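Local coordinates for protein CocE/NonD family hydrolase (Staphylococcus aureus subsp. aureus COL, PDB 3III) that probably hydrolyses ester or amide bonds, as a CocE/NonD family hydrolase related to X-Pro dipeptidyl-peptidases, although its natural substrate is not established, at residues T93-T99 / K298-Y304; Y293-K298 / F341-F346; D443-I447 / K528-E532; S30-G34 / R306-E310. All coordinates share one frame; numbering follows the deposited sequence.

Contacts 1 and 2 share K298, which follows strand 290-295 and caps helix 299-304; their centres lie 13 Å apart, and E301 OE2 of contact 1 meets Y342 OH of contact 2 at 2.5 Å. Contact 3 belongs to the C-terminal non-catalytic domain and reaches contact 1 through H446, whose backbone O lies 2.6 Å from T93 OG1 and whose ring packs on W300. Contact 4 involves the first turn of the next helix, 306-319, and joins contact 1 where N308 ND2 meets S302 O at 2.9 Å. A bound palmitic acid lies about 4 Å from the W300 side chain and about 5 Å from that of T529, so contacts 1 and 3 both lie near it.

Contact 1: T93-T99 / K298-Y304; sequences TLGTIPT and KEWESYY
With CG of E301 anti to its own backbone N (chi1 172°) and the chain extended beyond it, the carboxylate reaches the loop 93-99, whereas K298 runs nearly straight and bends only at its last torsion (chi4 -60°) to bring NZ to T93. E301 OE1 accepts the backbone N-H of T96 at 2.8 Å, using its anti lone pair. Its other oxygen, OE2, is held by Y342 OH. At the far end K298 NZ donates to T93 O, modelled at 2.5 Å, a length to be read with caution, and the same nitrogen forms a salt bridge with E448.

Between and beyond these polar ties the packing is apolar. L94 CD2 sits 3.8 Å from W300 CZ3, and I97 CD1 lies alongside W300 CB at the same separation. The Y304 ring is sandwiched: T99 CG2 stands 3.5 Å from its centroid, only 6° off the normal, in a CH-pi contact, and Y303 CD2 covers the opposite face. Three waters bridge the backbones, from L94 O to E301 N, T96 O to E301 O and P98 O to Y304 O.

K298 occupies the N-cap of helix 299-304, and its O accepts from both N and OG of S302. This short helix follows strand 290-295 in the alpha/beta-hydrolase sheet, and W300 touches a bound palmitic acid. Since the carboxylate of E301 and the amino group of K298 each have a partner in the loop and another beyond it, the loop is tied to the helix by side-chain bonds and water bridges, without one direct backbone-to-backbone hydrogen bond.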
# COMPACT_ATOMS: atom_id res chain seq x y z
N THR A 93 0.28 -15.14 -10.55
CA THR A 93 -0.53 -14.82 -9.37
C THR A 93 -1.07 -13.39 -9.37
O THR A 93 -1.58 -12.90 -8.37
CB THR A 93 0.34 -15.00 -8.15
OG1 THR A 93 1.51 -14.15 -8.26
CG2 THR A 93 0.77 -16.50 -7.97
N LEU A 94 -0.87 -12.65 -10.46
CA LEU A 94 -1.39 -11.28 -10.60
C LEU A 94 -2.90 -11.15 -10.58
O LEU A 94 -3.42 -10.07 -10.29
CB LEU A 94 -0.87 -10.58 -11.86
CG LEU A 94 0.48 -9.90 -11.73
CD1 LEU A 94 0.87 -9.39 -13.13
CD2 LEU A 94 0.44 -8.77 -10.68
N GLY A 95 -3.58 -12.24 -10.92
CA GLY A 95 -5.02 -12.27 -10.87
C GLY A 95 -5.64 -11.81 -12.19
O GLY A 95 -4.95 -11.70 -13.20
N THR A 96 -6.92 -11.51 -12.15
CA THR A 96 -7.62 -11.13 -13.38
C THR A 96 -7.79 -9.65 -13.48
O THR A 96 -8.44 -9.02 -12.63
CB THR A 96 -8.98 -11.80 -13.44
OG1 THR A 96 -8.73 -13.23 -13.41
CG2 THR A 96 -9.75 -11.36 -14.76
N ILE A 97 -7.21 -9.09 -14.53
CA ILE A 97 -7.04 -7.64 -14.63
C ILE A 97 -7.58 -7.17 -16.00
O ILE A 97 -6.84 -7.06 -16.95
CB ILE A 97 -5.60 -7.23 -14.47
CG1 ILE A 97 -5.01 -7.72 -13.12
CG2 ILE A 97 -5.43 -5.68 -14.50
CD1 ILE A 97 -3.47 -7.41 -13.03
N PRO A 98 -8.89 -6.92 -16.10
CA PRO A 98 -9.43 -6.55 -17.40
C PRO A 98 -9.39 -5.04 -17.63
O PRO A 98 -9.97 -4.28 -16.85
CB PRO A 98 -10.86 -7.04 -17.31
CG PRO A 98 -11.20 -6.92 -15.87
CD PRO A 98 -9.96 -7.24 -15.15
N THR A 99 -8.71 -4.61 -18.69
CA THR A 99 -8.70 -3.18 -19.03
C THR A 99 -8.69 -3.02 -20.54
O THR A 99 -8.37 -3.99 -21.27
CB THR A 99 -7.51 -2.42 -18.43
OG1 THR A 99 -6.34 -2.73 -19.20
CG2 THR A 99 -7.29 -2.72 -17.01
N LYS A 298 -6.38 -9.56 -4.37
CA LYS A 298 -5.25 -9.08 -5.14
C LYS A 298 -5.44 -7.59 -5.56
O LYS A 298 -6.56 -7.11 -5.73
CB LYS A 298 -5.04 -10.01 -6.36
CG LYS A 298 -4.45 -11.36 -6.05
CD LYS A 298 -4.70 -12.39 -7.17
CE LYS A 298 -4.29 -13.79 -6.81
NZ LYS A 298 -2.84 -14.04 -6.47
N GLU A 299 -4.34 -6.89 -5.74
CA GLU A 299 -4.30 -5.41 -5.83
C GLU A 299 -4.97 -4.80 -7.05
O GLU A 299 -6.03 -4.14 -6.92
CB GLU A 299 -2.84 -4.95 -5.71
CG GLU A 299 -2.52 -3.46 -5.87
CD GLU A 299 -1.02 -3.20 -5.82
OE1 GLU A 299 -0.28 -4.14 -5.47
OE2 GLU A 299 -0.53 -2.10 -6.14
N TRP A 300 -4.37 -4.99 -8.22
CA TRP A 300 -4.92 -4.44 -9.47
C TRP A 300 -6.21 -5.18 -9.84
O TRP A 300 -7.15 -4.58 -10.37
CB TRP A 300 -3.91 -4.50 -10.63
CG TRP A 300 -2.71 -3.62 -10.40
CD1 TRP A 300 -2.63 -2.26 -10.58
CD2 TRP A 300 -1.43 -4.03 -9.93
NE1 TRP A 300 -1.38 -1.81 -10.24
CE2 TRP A 300 -0.63 -2.87 -9.81
CE3 TRP A 300 -0.89 -5.28 -9.56
CZ2 TRP A 300 0.69 -2.91 -9.41
CZ3 TRP A 300 0.41 -5.33 -9.14
CH2 TRP A 300 1.20 -4.14 -9.04
N GLU A 301 -6.30 -6.47 -9.55
CA GLU A 301 -7.54 -7.21 -9.78
C GLU A 301 -8.76 -6.55 -9.07
O GLU A 301 -9.82 -6.33 -9.67
CB GLU A 301 -7.37 -8.66 -9.37
CG GLU A 301 -8.71 -9.48 -9.38
CD GLU A 301 -8.47 -10.86 -8.82
OE1 GLU A 301 -7.78 -11.68 -9.52
OE2 GLU A 301 -8.96 -11.12 -7.70
N SER A 302 -8.59 -6.15 -7.81
CA SER A 302 -9.66 -5.59 -7.08
C SER A 302 -10.00 -4.15 -7.58
O SER A 302 -11.18 -3.78 -7.60
CB SER A 302 -9.40 -5.57 -5.58
OG SER A 302 -9.17 -6.86 -5.01
N TYR A 303 -8.99 -3.37 -7.99
CA TYR A 303 -9.19 -2.03 -8.49
C TYR A 303 -10.11 -2.01 -9.70
O TYR A 303 -11.05 -1.22 -9.79
CB TYR A 303 -7.85 -1.41 -8.85
CG TYR A 303 -7.97 -0.04 -9.43
CD1 TYR A 303 -8.38 1.01 -8.64
CD2 TYR A 303 -7.59 0.22 -10.75
CE1 TYR A 303 -8.47 2.28 -9.15
CE2 TYR A 303 -7.70 1.49 -11.29
CZ TYR A 303 -8.15 2.53 -10.46
OH TYR A 303 -8.21 3.81 -10.93
N TYR A 304 -9.86 -2.96 -10.61
CA TYR A 304 -10.54 -3.02 -11.90
C TYR A 304 -11.78 -3.89 -11.88
O TYR A 304 -12.49 -3.94 -12.85
CB TYR A 304 -9.57 -3.58 -12.95
CG TYR A 304 -8.52 -2.56 -13.35
CD1 TYR A 304 -8.87 -1.37 -13.93
CD2 TYR A 304 -7.18 -2.80 -13.09
CE1 TYR A 304 -7.90 -0.39 -14.26
CE2 TYR A 304 -6.21 -1.89 -13.44
CZ TYR A 304 -6.56 -0.68 -14.02
OH TYR A 304 -5.56 0.21 -14.32
O HOH W 1 -3.66 -7.81 -9.05
O HOH W 2 -10.57 -7.58 -11.95
O HOH W 3 -12.02 -3.13 -15.68

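Contact 2: Y293-K298 / F341-F346; sequences YVHGRK and FYKGEF
The tight part of this contact is the Y342 ring with R297 and K298 folded around it. R297 CD stands over the ring centre, 3.6 Å from the centroid and 1° off the normal, in a CH-pi contact; the bend of the arginine chain at chi2 (-63°) places CD there. The phenol oxygen, besides E301, is met by K298, whose N donates to Y342 OH at 3.1 Å and whose CG lies 3.3 Å from that OH. Water 4 adds a bridge from G296 O to Y342 N.

In the fold, strands 290-295 and 343-349 do not pair directly. Strand 333-338 lies between them in the mixed alpha/beta-hydrolase sheet, and the axes of 293-295 and 343-346 pass 9.2 Å apart, so side chains must span the gap. F346 does so with its ring, CE1 lying 3.6 Å from V294 O, and H295 CB comes to the ring's edge.

R297 CZ is 5.0 Å from the Y342 centroid, an off-centre cation-pi contact with the planes 43° apart, while E336 anchors NH2 in a salt bridge. The solvent side is the edge strand, where K343 and E345 start away at CB and are exposed; K343 NZ is bridged to D339.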
# COMPACT_ATOMS: atom_id res chain seq x y z
N TYR A 293 -12.16 1.30 2.25
CA TYR A 293 -12.56 -0.05 1.83
C TYR A 293 -11.33 -0.96 1.97
O TYR A 293 -10.27 -0.63 1.41
CB TYR A 293 -12.99 0.01 0.38
CG TYR A 293 -13.26 -1.32 -0.28
CD1 TYR A 293 -14.34 -2.08 0.09
CD2 TYR A 293 -12.40 -1.81 -1.25
CE1 TYR A 293 -14.56 -3.34 -0.48
CE2 TYR A 293 -12.63 -3.04 -1.86
CZ TYR A 293 -13.69 -3.79 -1.48
OH TYR A 293 -13.86 -5.02 -2.05
N VAL A 294 -11.46 -2.06 2.70
CA VAL A 294 -10.36 -3.02 2.92
C VAL A 294 -10.73 -4.40 2.42
O VAL A 294 -11.73 -4.98 2.85
CB VAL A 294 -9.90 -3.11 4.36
CG1 VAL A 294 -8.53 -3.83 4.48
CG2 VAL A 294 -9.81 -1.69 5.05
N HIS A 295 -9.85 -4.99 1.62
CA HIS A 295 -10.02 -6.37 1.18
C HIS A 295 -8.76 -7.18 1.38
O HIS A 295 -7.65 -6.61 1.52
CB HIS A 295 -10.44 -6.39 -0.28
CG HIS A 295 -9.39 -5.92 -1.22
ND1 HIS A 295 -8.35 -6.73 -1.62
CD2 HIS A 295 -9.20 -4.74 -1.84
CE1 HIS A 295 -7.57 -6.06 -2.45
NE2 HIS A 295 -8.05 -4.84 -2.59
N GLY A 296 -8.92 -8.51 1.37
CA GLY A 296 -7.82 -9.45 1.47
C GLY A 296 -7.59 -10.24 0.15
O GLY A 296 -7.21 -11.42 0.17
N ARG A 297 -7.73 -9.55 -0.96
CA ARG A 297 -7.60 -10.10 -2.31
C ARG A 297 -6.43 -9.42 -3.04
O ARG A 297 -5.58 -8.79 -2.42
CB ARG A 297 -8.93 -9.90 -3.04
CG ARG A 297 -10.23 -10.30 -2.21
CD ARG A 297 -10.20 -11.74 -1.92
NE ARG A 297 -11.25 -12.12 -0.96
CZ ARG A 297 -12.44 -12.63 -1.25
NH1 ARG A 297 -12.82 -12.80 -2.51
NH2 ARG A 297 -13.27 -12.92 -0.24
N LYS A 298 -6.38 -9.56 -4.37
CA LYS A 298 -5.25 -9.08 -5.14
C LYS A 298 -5.44 -7.59 -5.56
O LYS A 298 -6.56 -7.11 -5.73
CB LYS A 298 -5.04 -10.01 -6.36
CG LYS A 298 -4.45 -11.36 -6.05
CD LYS A 298 -4.70 -12.39 -7.17
CE LYS A 298 -4.29 -13.79 -6.81
NZ LYS A 298 -2.84 -14.04 -6.47
N PHE A 341 -7.97 -18.42 1.87
CA PHE A 341 -7.52 -17.74 0.65
C PHE A 341 -8.77 -17.47 -0.18
O PHE A 341 -9.48 -18.43 -0.59
CB PHE A 341 -6.49 -18.63 -0.11
CG PHE A 341 -6.07 -18.08 -1.44
CD1 PHE A 341 -5.00 -17.23 -1.55
CD2 PHE A 341 -6.78 -18.41 -2.57
CE1 PHE A 341 -4.64 -16.68 -2.79
CE2 PHE A 341 -6.45 -17.86 -3.82
CZ PHE A 341 -5.35 -17.01 -3.93
N TYR A 342 -9.02 -16.20 -0.49
CA TYR A 342 -10.22 -15.84 -1.33
C TYR A 342 -11.54 -16.34 -0.75
O TYR A 342 -12.51 -16.66 -1.50
CB TYR A 342 -10.00 -16.30 -2.77
CG TYR A 342 -9.38 -15.18 -3.59
CD1 TYR A 342 -8.11 -14.68 -3.28
CD2 TYR A 342 -10.11 -14.56 -4.62
CE1 TYR A 342 -7.54 -13.62 -4.00
CE2 TYR A 342 -9.55 -13.47 -5.33
CZ TYR A 342 -8.23 -13.06 -5.04
OH TYR A 342 -7.66 -11.98 -5.75
N LYS A 343 -11.59 -16.38 0.57
CA LYS A 343 -12.84 -16.77 1.27
C LYS A 343 -12.91 -15.89 2.51
O LYS A 343 -12.07 -15.98 3.42
CB LYS A 343 -12.85 -18.21 1.68
CG LYS A 343 -14.15 -18.63 2.38
CD LYS A 343 -13.99 -19.96 3.09
CE LYS A 343 -15.30 -20.44 3.75
NZ LYS A 343 -15.64 -19.60 4.93
N GLY A 344 -13.93 -15.05 2.56
CA GLY A 344 -14.15 -14.19 3.75
C GLY A 344 -15.47 -13.50 3.70
O GLY A 344 -16.26 -13.71 2.76
N GLU A 345 -15.74 -12.66 4.70
CA GLU A 345 -17.02 -11.99 4.82
C GLU A 345 -16.72 -10.50 4.95
O GLU A 345 -15.82 -10.09 5.69
CB GLU A 345 -17.70 -12.54 6.09
CG GLU A 345 -18.89 -11.77 6.52
CD GLU A 345 -19.60 -12.32 7.80
OE1 GLU A 345 -19.05 -13.15 8.57
OE2 GLU A 345 -20.73 -11.86 8.01
N PHE A 346 -17.46 -9.66 4.23
CA PHE A 346 -17.28 -8.25 4.36
C PHE A 346 -18.24 -7.70 5.42
O PHE A 346 -19.41 -8.05 5.45
CB PHE A 346 -17.48 -7.58 3.01
CG PHE A 346 -16.32 -7.75 2.09
CD1 PHE A 346 -15.38 -6.76 1.99
CD2 PHE A 346 -16.15 -8.92 1.35
CE1 PHE A 346 -14.30 -6.87 1.15
CE2 PHE A 346 -15.02 -9.07 0.53
CZ PHE A 346 -14.09 -8.03 0.42
O HOH W 4 -7.99 -14.03 0.86

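Contact 3: D443-I447 / K528-E532; sequences DFNHI and KTRYE
R530 threads past F444 and N445, extended from CG to NE. Its CB lies 4.1 Å from N445 N, CG approaches F444 O, and CD comes to 3.2 Å from that oxygen. NE then donates to F444 O at 2.9 Å, a weak bond because the angle at the hydrogen is only 126°. I447 CD1 lies over the rim of one guanidinium face, 4.1 Å from R530 CZ, and Y531 CD1 over the rim of the other. At the tip NH1 is taken by the carbonyls of G521 and V519, while NH2 donates to Y531 OH.

A cis peptide precedes N445, whose ND2 donates to T529 O at 2.9 Å (157°), the donor standing 37° out of the carbonyl plane. F444 CD1 packs 3.5 Å from Y531 CD2, the rings near parallel but slid apart with little overlap. The 443-447 turn joins edge strand 441-443 to strand 447-458 through a G1 beta bulge in the C-terminal domain.

Waters 5 and 6 link the D443 carboxylate to Y531 OH, which also accepts from R530. The named partners of the buried guanidinium are thus neutral oxygens; D443 OD2, 5.5 Å from R530 NH2, would probably stabilise its charge without direct contact.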
# COMPACT_ATOMS: atom_id res chain seq x y z
N ASP A 443 -0.61 -12.31 0.08
CA ASP A 443 0.40 -11.59 0.85
C ASP A 443 1.29 -10.93 -0.19
O ASP A 443 1.07 -11.05 -1.39
CB ASP A 443 1.14 -12.58 1.76
CG ASP A 443 1.78 -11.94 2.99
OD1 ASP A 443 2.08 -10.73 3.01
OD2 ASP A 443 2.00 -12.70 3.96
N PHE A 444 2.25 -10.16 0.27
CA PHE A 444 3.09 -9.37 -0.69
C PHE A 444 4.22 -10.24 -1.30
O PHE A 444 4.85 -11.03 -0.60
CB PHE A 444 3.67 -8.18 0.03
CG PHE A 444 4.38 -7.22 -0.88
CD1 PHE A 444 5.74 -7.09 -0.79
CD2 PHE A 444 3.68 -6.46 -1.80
CE1 PHE A 444 6.42 -6.17 -1.61
CE2 PHE A 444 4.33 -5.58 -2.62
CZ PHE A 444 5.71 -5.47 -2.53
N ASN A 445 4.55 -10.09 -2.57
CA ASN A 445 3.87 -9.28 -3.56
C ASN A 445 3.13 -10.26 -4.48
O ASN A 445 3.75 -10.98 -5.32
CB ASN A 445 4.94 -8.39 -4.28
CG ASN A 445 4.36 -7.45 -5.29
OD1 ASN A 445 3.14 -7.52 -5.55
ND2 ASN A 445 5.20 -6.59 -5.92
N HIS A 446 1.80 -10.30 -4.34
CA HIS A 446 0.94 -11.29 -5.02
C HIS A 446 1.41 -12.73 -4.81
O HIS A 446 1.47 -13.51 -5.75
CB HIS A 446 0.79 -10.98 -6.52
CG HIS A 446 0.02 -9.73 -6.79
ND1 HIS A 446 0.54 -8.48 -6.54
CD2 HIS A 446 -1.25 -9.54 -7.22
CE1 HIS A 446 -0.39 -7.58 -6.80
NE2 HIS A 446 -1.49 -8.19 -7.22
N ILE A 447 1.83 -13.04 -3.59
CA ILE A 447 2.10 -14.44 -3.24
C ILE A 447 0.83 -15.05 -2.65
O ILE A 447 -0.04 -14.33 -2.19
CB ILE A 447 3.31 -14.61 -2.26
CG1 ILE A 447 3.02 -14.02 -0.86
CG2 ILE A 447 4.58 -14.02 -2.92
CD1 ILE A 447 4.23 -14.34 0.18
N LYS A 528 13.00 -9.45 -8.36
CA LYS A 528 12.80 -9.07 -6.96
C LYS A 528 11.53 -8.25 -6.74
O LYS A 528 11.58 -7.10 -6.32
CB LYS A 528 14.06 -8.36 -6.41
CG LYS A 528 15.28 -9.34 -6.23
CD LYS A 528 16.59 -8.57 -5.87
CE LYS A 528 17.79 -9.53 -5.48
NZ LYS A 528 19.15 -8.93 -5.86
N THR A 529 10.38 -8.88 -6.99
CA THR A 529 9.10 -8.18 -6.80
C THR A 529 8.66 -8.10 -5.34
O THR A 529 7.84 -7.25 -5.00
CB THR A 529 7.95 -8.84 -7.61
OG1 THR A 529 7.83 -10.18 -7.19
CG2 THR A 529 8.21 -8.77 -9.11
N ARG A 530 9.21 -8.97 -4.48
CA ARG A 530 8.89 -8.95 -3.06
C ARG A 530 9.99 -8.23 -2.29
O ARG A 530 11.14 -8.11 -2.76
CB ARG A 530 8.67 -10.37 -2.60
CG ARG A 530 8.13 -10.54 -1.22
CD ARG A 530 7.86 -11.98 -0.93
NE ARG A 530 7.36 -12.08 0.43
CZ ARG A 530 7.85 -12.88 1.36
NH1 ARG A 530 8.80 -13.75 1.09
NH2 ARG A 530 7.37 -12.81 2.57
N TYR A 531 9.67 -7.72 -1.10
CA TYR A 531 10.75 -7.26 -0.18
C TYR A 531 11.74 -8.39 0.04
O TYR A 531 11.36 -9.57 -0.06
CB TYR A 531 10.18 -6.70 1.16
CG TYR A 531 9.20 -7.65 1.83
CD1 TYR A 531 9.62 -8.88 2.33
CD2 TYR A 531 7.84 -7.32 1.94
CE1 TYR A 531 8.72 -9.76 2.95
CE2 TYR A 531 6.93 -8.20 2.56
CZ TYR A 531 7.37 -9.43 3.04
OH TYR A 531 6.44 -10.26 3.70
N GLU A 532 13.01 -8.03 0.26
CA GLU A 532 14.03 -8.92 0.80
C GLU A 532 14.81 -8.13 1.87
O GLU A 532 14.78 -6.88 1.88
CB GLU A 532 14.95 -9.43 -0.31
CG GLU A 532 14.23 -10.31 -1.30
CD GLU A 532 15.10 -10.80 -2.47
OE1 GLU A 532 16.33 -10.62 -2.47
OE2 GLU A 532 14.50 -11.33 -3.41
O HOH W 5 4.75 -12.33 5.11
O HOH W 6 4.09 -9.34 4.00
O HOH W 7 6.47 -11.72 -5.27

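Contact 4: S30-G34 / R306-E310; sequences SVQYG and RENLE
Q32 lays the middle of its side chain over one face of the R306 guanidinium, CG coming to 3.7 Å from NH2, offset toward its rim. A bend at chi2 (87°) then turns the Q32 amide aside, its plane 83° from that of the guanidinium, and brings NE2 to 3.2 Å from L309 CD1, a tight approach. Y33 approaches the group obliquely, CE1 lying 3.9 Å from R306 NH1, and Q32 CB covers one face of the Y33 ring.

The rotation of the guanidinium is fixed within its own helix: R306 NE donates to E310 OE2 at 2.9 Å, nearly straight (166°) and in the guanidinium plane, in a salt bridge. The remaining nitrogens use waters at the edge of that plane. Water 8 joins NH2 to Q32 O, and water 9 lies 2.8 Å from NH1, donates to E310 OE2 and contacts Y33 OH.

S30 OG accepts from Y33 N at 3.0 Å and from Q32 N, an ST motif and an ST turn in the loop between strands 22-30 and 36-47. F112 of helix 110-113 touches Q32, Y33, L309 and E310.

No direct hydrogen bond crosses between loop and helix. The polar link depends on two waters and the van der Waals one on Q32 CB and CG over the guanidinium face, while the charge of R306 is probably offset by E310.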
# COMPACT_ATOMS: atom_id res chain seq x y z
N SER A 30 -13.49 -0.94 -24.85
CA SER A 30 -13.94 -0.87 -23.47
C SER A 30 -14.31 -2.28 -22.96
O SER A 30 -14.94 -3.04 -23.66
CB SER A 30 -15.17 0.05 -23.31
OG SER A 30 -15.70 -0.07 -22.00
N VAL A 31 -13.89 -2.58 -21.74
CA VAL A 31 -14.19 -3.84 -21.04
C VAL A 31 -15.70 -3.97 -20.71
O VAL A 31 -16.24 -5.07 -20.70
CB VAL A 31 -13.27 -3.85 -19.73
CG1 VAL A 31 -13.79 -4.74 -18.63
CG2 VAL A 31 -11.87 -4.24 -20.16
N GLN A 32 -16.33 -2.83 -20.38
CA GLN A 32 -17.71 -2.80 -19.93
C GLN A 32 -18.69 -2.47 -21.06
O GLN A 32 -19.80 -2.95 -21.08
CB GLN A 32 -17.85 -1.72 -18.84
CG GLN A 32 -16.90 -1.97 -17.67
CD GLN A 32 -15.49 -1.39 -17.80
OE1 GLN A 32 -15.19 -0.55 -18.70
NE2 GLN A 32 -14.59 -1.83 -16.88
N TYR A 33 -18.25 -1.62 -22.00
CA TYR A 33 -19.15 -0.94 -22.89
C TYR A 33 -18.84 -1.10 -24.39
O TYR A 33 -19.22 -0.25 -25.20
CB TYR A 33 -19.17 0.57 -22.55
CG TYR A 33 -19.40 0.87 -21.07
CD1 TYR A 33 -20.54 0.39 -20.41
CD2 TYR A 33 -18.49 1.65 -20.34
CE1 TYR A 33 -20.78 0.68 -19.11
CE2 TYR A 33 -18.74 1.98 -19.03
CZ TYR A 33 -19.86 1.48 -18.40
OH TYR A 33 -20.11 1.80 -17.08
N GLY A 34 -18.12 -2.14 -24.74
CA GLY A 34 -17.87 -2.46 -26.15
C GLY A 34 -17.00 -1.41 -26.88
O GLY A 34 -16.16 -0.75 -26.27
N ARG A 306 -15.48 -4.94 -11.53
CA ARG A 306 -16.65 -4.11 -11.83
C ARG A 306 -17.31 -3.52 -10.56
O ARG A 306 -17.67 -2.35 -10.56
CB ARG A 306 -17.67 -4.88 -12.67
CG ARG A 306 -18.91 -4.05 -13.16
CD ARG A 306 -18.48 -2.87 -14.05
NE ARG A 306 -19.60 -2.22 -14.70
CZ ARG A 306 -20.23 -2.66 -15.78
NH1 ARG A 306 -21.26 -1.94 -16.30
NH2 ARG A 306 -19.83 -3.78 -16.38
N GLU A 307 -17.48 -4.29 -9.48
CA GLU A 307 -18.10 -3.70 -8.30
C GLU A 307 -17.31 -2.53 -7.75
O GLU A 307 -17.93 -1.62 -7.20
CB GLU A 307 -18.38 -4.70 -7.18
CG GLU A 307 -17.21 -5.34 -6.62
CD GLU A 307 -17.57 -6.22 -5.39
OE1 GLU A 307 -18.72 -6.65 -5.26
OE2 GLU A 307 -16.66 -6.46 -4.58
N ASN A 308 -15.96 -2.56 -7.86
CA ASN A 308 -15.16 -1.45 -7.33
C ASN A 308 -15.10 -0.28 -8.26
O ASN A 308 -15.03 0.89 -7.81
CB ASN A 308 -13.78 -1.98 -6.85
CG ASN A 308 -13.92 -2.87 -5.61
OD1 ASN A 308 -14.79 -2.62 -4.78
ND2 ASN A 308 -13.14 -3.95 -5.53
N LEU A 309 -15.19 -0.54 -9.58
CA LEU A 309 -15.37 0.58 -10.52
C LEU A 309 -16.70 1.28 -10.24
O LEU A 309 -16.80 2.48 -10.32
CB LEU A 309 -15.26 0.11 -11.99
CG LEU A 309 -13.91 -0.45 -12.41
CD1 LEU A 309 -13.96 -0.94 -13.91
CD2 LEU A 309 -12.84 0.59 -12.22
N GLU A 310 -17.76 0.51 -9.93
CA GLU A 310 -19.03 1.12 -9.71
C GLU A 310 -18.99 1.93 -8.38
O GLU A 310 -19.62 2.99 -8.28
CB GLU A 310 -20.19 0.10 -9.70
CG GLU A 310 -20.49 -0.67 -10.98
CD GLU A 310 -21.09 0.21 -12.05
OE1 GLU A 310 -21.87 1.14 -11.68
OE2 GLU A 310 -20.78 -0.02 -13.22
O HOH W 8 -20.63 -4.51 -19.08
O HOH W 9 -21.97 0.67 -15.52